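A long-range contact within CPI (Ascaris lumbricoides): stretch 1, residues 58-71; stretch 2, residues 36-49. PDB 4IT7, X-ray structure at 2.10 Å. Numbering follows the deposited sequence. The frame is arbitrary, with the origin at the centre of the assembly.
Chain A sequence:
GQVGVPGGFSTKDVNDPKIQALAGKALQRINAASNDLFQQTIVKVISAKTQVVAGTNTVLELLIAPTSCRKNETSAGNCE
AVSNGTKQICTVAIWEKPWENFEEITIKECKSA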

ATOM      1  N   THR A  58       5.062   7.316  -7.811  1.00 42.71           N
ATOM      2  CA  THR A  58       4.141   7.641  -6.738  1.00 42.18           C
ATOM      3  C   THR A  58       4.586   7.055  -5.391  1.00 42.31           C
ATOM      4  O   THR A  58       4.779   5.840  -5.287  1.00 48.21           O
ATOM      5  CB  THR A  58       2.749   7.080  -7.041  1.00 44.23           C
ATOM      6  OG1 THR A  58       2.295   7.560  -8.315  1.00 43.23           O
ATOM      7  CG2 THR A  58       1.772   7.468  -5.923  1.00 34.67           C
ATOM      8  N   VAL A  59       4.727   7.894  -4.369  1.00 39.58           N
ATOM      9  CA  VAL A  59       5.123   7.414  -3.042  1.00 38.74           C
ATOM     10  C   VAL A  59       3.920   7.594  -2.135  1.00 42.65           C
ATOM     11  O   VAL A  59       3.325   8.692  -2.058  1.00 41.98           O
ATOM     12  CB  VAL A  59       6.388   8.088  -2.457  1.00 40.18           C
ATOM     13  CG1 VAL A  59       6.616   7.612  -1.005  1.00 42.97           C
ATOM     14  CG2 VAL A  59       7.619   7.783  -3.295  1.00 41.66           C
ATOM     15  N   LEU A  60       3.533   6.486  -1.515  1.00 39.40           N
ATOM     16  CA  LEU A  60       2.387   6.448  -0.633  1.00 40.58           C
ATOM     17  C   LEU A  60       2.839   6.083   0.756  1.00 39.18           C
ATOM     18  O   LEU A  60       3.793   5.315   0.924  1.00 39.41           O
ATOM     19  CB  LEU A  60       1.324   5.413  -1.102  1.00 36.05           C
ATOM     20  CG  LEU A  60       0.858   5.374  -2.555  1.00 35.72           C
ATOM     21  CD1 LEU A  60      -0.013   4.156  -2.787  1.00 31.56           C
ATOM     22  CD2 LEU A  60       0.103   6.649  -2.917  1.00 35.20           C
ATOM     23  N   GLU A  61       2.152   6.663   1.744  1.00 38.40           N
ATOM     24  CA  GLU A  61       2.275   6.213   3.108  1.00 37.49           C
ATOM     25  C   GLU A  61       0.934   5.663   3.459  1.00 37.01           C
ATOM     26  O   GLU A  61      -0.060   6.364   3.379  1.00 35.03           O
ATOM     27  CB  GLU A  61       2.555   7.355   4.045  1.00 41.39           C
ATOM     28  CG  GLU A  61       4.001   7.782   4.166  1.00 48.09           C
ATOM     29  CD  GLU A  61       4.096   8.987   5.104  1.00 56.04           C
ATOM     30  OE1 GLU A  61       3.481  10.031   4.804  1.00 54.82           O
ATOM     31  OE2 GLU A  61       4.739   8.890   6.162  1.00 56.37           O
ATOM     32  N   LEU A  62       0.931   4.397   3.873  1.00 35.67           N
ATOM     33  CA  LEU A  62      -0.269   3.684   4.216  1.00 34.81           C
ATOM     34  C   LEU A  62      -0.233   3.380   5.692  1.00 36.40           C
ATOM     35  O   LEU A  62       0.790   2.915   6.224  1.00 37.23           O
ATOM     36  CB  LEU A  62      -0.346   2.358   3.412  1.00 31.46           C
ATOM     37  CG  LEU A  62      -0.290   2.514   1.868  1.00 34.87           C
ATOM     38  CD1 LEU A  62      -0.264   1.159   1.165  1.00 29.00           C
ATOM     39  CD2 LEU A  62      -1.466   3.308   1.350  1.00 31.53           C
ATOM     40  N   LEU A  63      -1.354   3.628   6.352  1.00 34.75           N
ATOM     41  CA  LEU A  63      -1.522   3.196   7.727  1.00 35.26           C
ATOM     42  C   LEU A  63      -2.272   1.872   7.663  1.00 31.55           C
ATOM     43  O   LEU A  63      -3.417   1.825   7.149  1.00 34.68           O
ATOM     44  CB  LEU A  63      -2.360   4.233   8.511  1.00 33.13           C
ATOM     45  CG  LEU A  63      -2.729   3.824   9.934  1.00 36.26           C
ATOM     46  CD1 LEU A  63      -1.463   3.580  10.748  1.00 34.50           C
ATOM     47  CD2 LEU A  63      -3.654   4.892  10.567  1.00 32.77           C
ATOM     48  N   ILE A  64      -1.663   0.797   8.183  1.00 30.03           N
ATOM     49  CA  ILE A  64      -2.265  -0.525   8.040  1.00 35.74           C
ATOM     50  C   ILE A  64      -2.465  -1.182   9.406  1.00 40.68           C
ATOM     51  O   ILE A  64      -1.695  -0.907  10.345  1.00 34.24           O
ATOM     52  CB  ILE A  64      -1.460  -1.458   7.060  1.00 35.75           C
ATOM     53  CG1 ILE A  64      -0.166  -1.960   7.709  1.00 34.07           C
ATOM     54  CG2 ILE A  64      -1.152  -0.729   5.719  1.00 33.44           C
ATOM     55  CD1 ILE A  64       0.414  -3.190   7.039  1.00 35.71           C
ATOM     56  N   ALA A  65      -3.470  -2.066   9.491  1.00 37.08           N
ATOM     57  CA  ALA A  65      -3.749  -2.810  10.729  1.00 41.34           C
ATOM     58  C   ALA A  65      -3.904  -4.295  10.480  1.00 41.56           C
ATOM     59  O   ALA A  65      -4.391  -4.664   9.431  1.00 38.09           O
ATOM     60  CB  ALA A  65      -5.008  -2.269  11.430  1.00 37.81           C
ATOM     61  N   PRO A  66      -3.581  -5.153  11.496  1.00 48.12           N
ATOM     62  CA  PRO A  66      -3.835  -6.595  11.328  1.00 46.79           C
ATOM     63  C   PRO A  66      -5.306  -6.869  11.293  1.00 41.62           C
ATOM     64  O   PRO A  66      -6.078  -6.065  11.796  1.00 46.71           O
ATOM     65  CB  PRO A  66      -3.166  -7.228  12.544  1.00 47.33           C
ATOM     66  CG  PRO A  66      -3.122  -6.138  13.567  1.00 52.06           C
ATOM     67  CD  PRO A  66      -2.955  -4.855  12.802  1.00 50.73           C
ATOM     68  N   THR A  67      -5.693  -7.958  10.648  1.00 42.71           N
ATOM     69  CA  THR A  67      -7.094  -8.425  10.636  1.00 40.85           C
ATOM     70  C   THR A  67      -7.050  -9.799  11.256  1.00 41.17           C
ATOM     71  O   THR A  67      -5.969 -10.257  11.661  1.00 40.79           O
ATOM     72  CB  THR A  67      -7.692  -8.561   9.203  1.00 43.14           C
ATOM     73  OG1 THR A  67      -7.046  -9.635   8.495  1.00 37.15           O
ATOM     74  CG2 THR A  67      -7.573  -7.211   8.397  1.00 40.07           C
ATOM     75  N   SER A  68      -8.190 -10.490  11.303  1.00 42.40           N
ATOM     76  CA  SER A  68      -8.150 -11.886  11.741  1.00 45.33           C
ATOM     77  C   SER A  68      -8.207 -12.889  10.575  1.00 47.15           C
ATOM     78  O   SER A  68      -8.352 -14.095  10.764  1.00 44.52           O
ATOM     79  CB  SER A  68      -9.251 -12.146  12.744  1.00 47.08           C
ATOM     80  OG  SER A  68     -10.471 -12.196  12.051  1.00 62.54           O
ATOM     81  N   CYS A  69      -8.066 -12.383   9.378  1.00 48.44           N
ATOM     82  CA  CYS A  69      -8.019 -13.199   8.209  1.00 50.08           C
ATOM     83  C   CYS A  69      -6.636 -13.797   8.100  1.00 48.05           C
ATOM     84  O   CYS A  69      -5.676 -13.102   7.949  1.00 49.03           O
ATOM     85  CB  CYS A  69      -8.389 -12.361   6.995  1.00 46.96           C
ATOM     86  SG  CYS A  69     -10.137 -11.956   6.871  1.00 47.74           S
ATOM     87  N   ARG A  70      -6.557 -15.107   8.219  1.00 49.93           N
ATOM     88  CA  ARG A  70      -5.299 -15.778   8.145  1.00 46.20           C
ATOM     89  C   ARG A  70      -4.928 -15.874   6.711  1.00 42.99           C
ATOM     90  O   ARG A  70      -5.764 -16.061   5.888  1.00 42.01           O
ATOM     91  CB  ARG A  70      -5.357 -17.139   8.830  1.00 51.17           C
ATOM     92  CG  ARG A  70      -4.011 -17.817   8.939  1.00 65.88           C
ATOM     93  CD  ARG A  70      -3.932 -19.040   9.847  1.00 80.86           C
ATOM     94  NE  ARG A  70      -4.836 -20.118   9.452  1.00 96.71           N
ATOM     95  CZ  ARG A  70      -6.000 -20.372  10.039  1.00 93.74           C
ATOM     96  NH1 ARG A  70      -6.416 -19.638  11.050  1.00 90.05           N
ATOM     97  NH2 ARG A  70      -6.751 -21.351   9.607  1.00 87.73           N
ATOM     98  N   LYS A  71      -3.653 -15.705   6.419  1.00 44.98           N
ATOM     99  CA  LYS A  71      -3.117 -15.868   5.077  1.00 47.41           C
ATOM    100  C   LYS A  71      -3.203 -17.318   4.609  1.00 50.48           C
ATOM    101  O   LYS A  71      -3.164 -17.596   3.451  1.00 50.86           O
ATOM    102  CB  LYS A  71      -1.669 -15.367   4.996  1.00 40.13           C
ATOM    103  CG  LYS A  71      -1.519 -13.873   4.782  1.00 36.56           C
ATOM    104  CD  LYS A  71      -0.101 -13.447   4.520  1.00 37.56           C
ATOM    105  CE  LYS A  71       0.190 -12.114   5.119  1.00 35.57           C
ATOM    106  NZ  LYS A  71       1.621 -11.905   5.313  1.00 36.92           N
TER
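Stretch 2, residues 36-49: DLFQQTIVKVISAK

Stretch 2 runs antiparallel to stretch 1 as two extended segments, 38-42 and 44-49, whose axes lie at 143° and 160° to strand 58-67. The ladder begins with V59 N to K49 O at 2.8 Å and passes through L63 N to K44 O (2.8 Å) and A65 N to T41 O (2.8 Å). Bulges shift the register by one residue at I46 and V43. There phi/psi fall near -67/-52 and -78/-57, and the extra residue lets L63 O accept from both V43 N (2.7 Å) and K44 N (3.3 Å).

L60, L62 and I64 share one face with A48, V45 and I42. L60 (m, t) brings CD2 to 3.6 Å from A48 CB, the small alanine leaving room for it; L62, also m, t, reaches V45 CG1 with CD2 at 3.9 Å. On the other face L63 adopts t, p, placing CD2 3.7 Å from V43 CG1, while its CB meets I46 CD1 at 3.8 Å.

Polar rotamers follow their hydrogen bonds. S47, at p, donates from OG to E61 OE1 (2.6 Å). T67, also p, donates from OG1 to Q39 O (2.9 Å) and accepts from C69 N (3.1 Å), bracing the corner at S68. Beyond it, K71 extends its flexible chain so that NZ reaches D36 O at 2.7 Å.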

ATOM      1  N   ASP A  36       4.115 -12.104   8.403  1.00 49.21           N
ATOM      2  CA  ASP A  36       2.947 -12.212   9.264  1.00 49.97           C
ATOM      3  C   ASP A  36       2.021 -13.312   8.697  1.00 48.36           C
ATOM      4  O   ASP A  36       1.921 -13.460   7.496  1.00 42.95           O
ATOM      5  CB  ASP A  36       2.257 -10.862   9.294  1.00 49.38           C
ATOM      6  CG  ASP A  36       1.422 -10.655  10.544  1.00 61.43           C
ATOM      7  OD1 ASP A  36       0.707 -11.593  10.992  1.00 60.61           O
ATOM      8  OD2 ASP A  36       1.465  -9.525  11.069  1.00 65.35           O
ATOM      9  N   LEU A  37       1.399 -14.109   9.560  1.00 42.47           N
ATOM     10  CA  LEU A  37       0.424 -15.113   9.137  1.00 41.95           C
ATOM     11  C   LEU A  37      -0.919 -14.495   8.811  1.00 39.16           C
ATOM     12  O   LEU A  37      -1.750 -15.105   8.131  1.00 42.16           O
ATOM     13  CB  LEU A  37       0.216 -16.153  10.269  1.00 44.94           C
ATOM     14  CG  LEU A  37       0.987 -17.505  10.214  1.00 53.76           C
ATOM     15  CD1 LEU A  37       0.553 -18.336   9.015  1.00 56.24           C
ATOM     16  CD2 LEU A  37       2.509 -17.337  10.196  1.00 45.53           C
ATOM     17  N   PHE A  38      -1.182 -13.315   9.365  1.00 36.34           N
ATOM     18  CA  PHE A  38      -2.515 -12.672   9.238  1.00 40.25           C
ATOM     19  C   PHE A  38      -2.441 -11.521   8.211  1.00 39.21           C
ATOM     20  O   PHE A  38      -1.461 -10.748   8.202  1.00 33.68           O
ATOM     21  CB  PHE A  38      -2.973 -12.106  10.599  1.00 39.33           C
ATOM     22  CG  PHE A  38      -3.356 -13.167  11.601  1.00 44.01           C
ATOM     23  CD1 PHE A  38      -4.697 -13.498  11.797  1.00 41.38           C
ATOM     24  CD2 PHE A  38      -2.377 -13.840  12.357  1.00 43.30           C
ATOM     25  CE1 PHE A  38      -5.061 -14.481  12.711  1.00 44.03           C
ATOM     26  CE2 PHE A  38      -2.744 -14.836  13.267  1.00 43.10           C
ATOM     27  CZ  PHE A  38      -4.091 -15.149  13.442  1.00 41.40           C
ATOM     28  N   GLN A  39      -3.453 -11.440   7.354  1.00 34.13           N
ATOM     29  CA  GLN A  39      -3.630 -10.336   6.429  1.00 37.45           C
ATOM     30  C   GLN A  39      -3.680  -9.024   7.169  1.00 39.23           C
ATOM     31  O   GLN A  39      -4.223  -8.956   8.290  1.00 37.45           O
ATOM     32  CB  GLN A  39      -4.974 -10.457   5.730  1.00 41.22           C
ATOM     33  CG  GLN A  39      -5.209 -11.851   5.214  1.00 51.13           C
ATOM     34  CD  GLN A  39      -5.292 -11.890   3.716  1.00 58.51           C
ATOM     35  OE1 GLN A  39      -4.313 -11.582   2.989  1.00 59.28           O
ATOM     36  NE2 GLN A  39      -6.464 -12.268   3.231  1.00 58.90           N
ATOM     37  N   GLN A  40      -3.140  -7.995   6.522  1.00 39.12           N
ATOM     38  CA  GLN A  40      -3.211  -6.626   6.999  1.00 37.08           C
ATOM     39  C   GLN A  40      -4.233  -5.894   6.124  1.00 39.79           C
ATOM     40  O   GLN A  40      -4.534  -6.316   5.009  1.00 31.48           O
ATOM     41  CB  GLN A  40      -1.842  -5.936   6.920  1.00 40.23           C
ATOM     42  CG  GLN A  40      -0.669  -6.644   7.602  1.00 37.80           C
ATOM     43  CD  GLN A  40      -0.982  -6.978   9.051  1.00 47.06           C
ATOM     44  OE1 GLN A  40      -1.010  -6.096   9.920  1.00 42.97           O
ATOM     45  NE2 GLN A  40      -1.242  -8.265   9.317  1.00 46.75           N
ATOM     46  N   THR A  41      -4.783  -4.795   6.642  1.00 36.64           N
ATOM     47  CA  THR A  41      -5.727  -4.037   5.888  1.00 34.42           C
ATOM     48  C   THR A  41      -5.300  -2.591   5.985  1.00 34.34           C
ATOM     49  O   THR A  41      -4.509  -2.224   6.880  1.00 38.25           O
ATOM     50  CB  THR A  41      -7.173  -4.250   6.361  1.00 36.08           C
ATOM     51  OG1 THR A  41      -8.053  -3.627   5.428  1.00 41.19           O
ATOM     52  CG2 THR A  41      -7.440  -3.635   7.736  1.00 32.90           C
ATOM     53  N   ILE A  42      -5.760  -1.793   5.032  1.00 30.89           N
ATOM     54  CA  ILE A  42      -5.433  -0.373   5.037  1.00 35.64           C
ATOM     55  C   ILE A  42      -6.447   0.275   5.975  1.00 34.34           C
ATOM     56  O   ILE A  42      -7.646   0.116   5.821  1.00 34.22           O
ATOM     57  CB  ILE A  42      -5.497   0.271   3.633  1.00 35.96           C
ATOM     58  CG1 ILE A  42      -4.358  -0.199   2.709  1.00 34.35           C
ATOM     59  CG2 ILE A  42      -5.388   1.795   3.700  1.00 30.65           C
ATOM     60  CD1 ILE A  42      -4.854  -0.201   1.252  1.00 35.07           C
ATOM     61  N   VAL A  43      -5.944   0.990   6.963  1.00 42.68           N
ATOM     62  CA  VAL A  43      -6.783   1.925   7.717  1.00 43.02           C
ATOM     63  C   VAL A  43      -6.994   3.218   6.909  1.00 46.68           C
ATOM     64  O   VAL A  43      -8.133   3.605   6.570  1.00 44.04           O
ATOM     65  CB  VAL A  43      -6.134   2.181   9.093  1.00 41.82           C
ATOM     66  CG1 VAL A  43      -6.933   3.214   9.897  1.00 41.55           C
ATOM     67  CG2 VAL A  43      -6.071   0.853   9.832  1.00 37.74           C
ATOM     68  N   LYS A  44      -5.883   3.855   6.538  1.00 47.58           N
ATOM     69  CA  LYS A  44      -5.983   4.996   5.649  1.00 49.20           C
ATOM     70  C   LYS A  44      -4.713   5.250   4.835  1.00 45.56           C
ATOM     71  O   LYS A  44      -3.567   4.944   5.256  1.00 39.41           O
ATOM     72  CB  LYS A  44      -6.346   6.266   6.440  1.00 52.13           C
ATOM     73  CG  LYS A  44      -5.261   6.754   7.403  1.00 57.16           C
ATOM     74  CD  LYS A  44      -5.527   8.185   7.853  1.00 64.73           C
ATOM     75  CE  LYS A  44      -7.024   8.420   8.057  1.00 63.71           C
ATOM     76  NZ  LYS A  44      -7.271   9.598   8.927  1.00 65.50           N
ATOM     77  N   VAL A  45      -4.931   5.884   3.693  1.00 41.48           N
ATOM     78  CA  VAL A  45      -3.822   6.407   2.970  1.00 45.82           C
ATOM     79  C   VAL A  45      -3.429   7.716   3.665  1.00 40.80           C
ATOM     80  O   VAL A  45      -4.112   8.689   3.525  1.00 37.42           O
ATOM     81  CB  VAL A  45      -4.135   6.588   1.460  1.00 42.14           C
ATOM     82  CG1 VAL A  45      -2.856   6.880   0.719  1.00 37.85           C
ATOM     83  CG2 VAL A  45      -4.814   5.348   0.860  1.00 38.48           C
ATOM     84  N   ILE A  46      -2.315   7.720   4.384  1.00 40.59           N
ATOM     85  CA  ILE A  46      -1.829   8.933   5.095  1.00 39.35           C
ATOM     86  C   ILE A  46      -1.406  10.028   4.082  1.00 45.01           C
ATOM     87  O   ILE A  46      -1.857  11.170   4.170  1.00 43.93           O
ATOM     88  CB  ILE A  46      -0.638   8.588   5.987  1.00 34.46           C
ATOM     89  CG1 ILE A  46      -1.048   7.611   7.064  1.00 41.04           C
ATOM     90  CG2 ILE A  46       0.036   9.802   6.610  1.00 39.83           C
ATOM     91  CD1 ILE A  46       0.176   6.896   7.639  1.00 39.02           C
ATOM     92  N   SER A  47      -0.551   9.684   3.111  1.00 44.40           N
ATOM     93  CA  SER A  47      -0.176  10.644   2.074  1.00 41.99           C
ATOM     94  C   SER A  47       0.115  10.013   0.702  1.00 42.38           C
ATOM     95  O   SER A  47       0.247   8.785   0.588  1.00 36.80           O
ATOM     96  CB  SER A  47       1.020  11.438   2.547  1.00 44.85           C
ATOM     97  OG  SER A  47       2.146  10.601   2.641  1.00 44.14           O
ATOM     98  N   ALA A  48       0.237  10.871  -0.320  1.00 35.72           N
ATOM     99  CA  ALA A  48       0.467  10.437  -1.691  1.00 35.35           C
ATOM    100  C   ALA A  48       1.150  11.555  -2.419  1.00 39.95           C
ATOM    101  O   ALA A  48       0.742  12.699  -2.311  1.00 38.83           O
ATOM    102  CB  ALA A  48      -0.851  10.118  -2.358  1.00 37.09           C
ATOM    103  N   LYS A  49       2.201  11.242  -3.162  1.00 40.98           N
ATOM    104  CA  LYS A  49       2.910  12.266  -3.896  1.00 43.10           C
ATOM    105  C   LYS A  49       3.554  11.664  -5.132  1.00 46.57           C
ATOM    106  O   LYS A  49       4.156  10.581  -5.063  1.00 45.68           O
ATOM    107  CB  LYS A  49       3.981  12.883  -3.019  1.00 37.76           C
ATOM    108  CG  LYS A  49       5.063  11.910  -2.619  1.00 42.15           C
ATOM    109  CD  LYS A  49       5.985  12.578  -1.619  1.00 47.26           C
ATOM    110  CE  LYS A  49       7.312  11.857  -1.553  1.00 43.88           C
ATOM    111  NZ  LYS A  49       8.282  12.634  -0.726  1.00 49.97           N
TER
HETATM  112  O   HOH W   1       3.757  10.076   0.336  1.00 48.14           O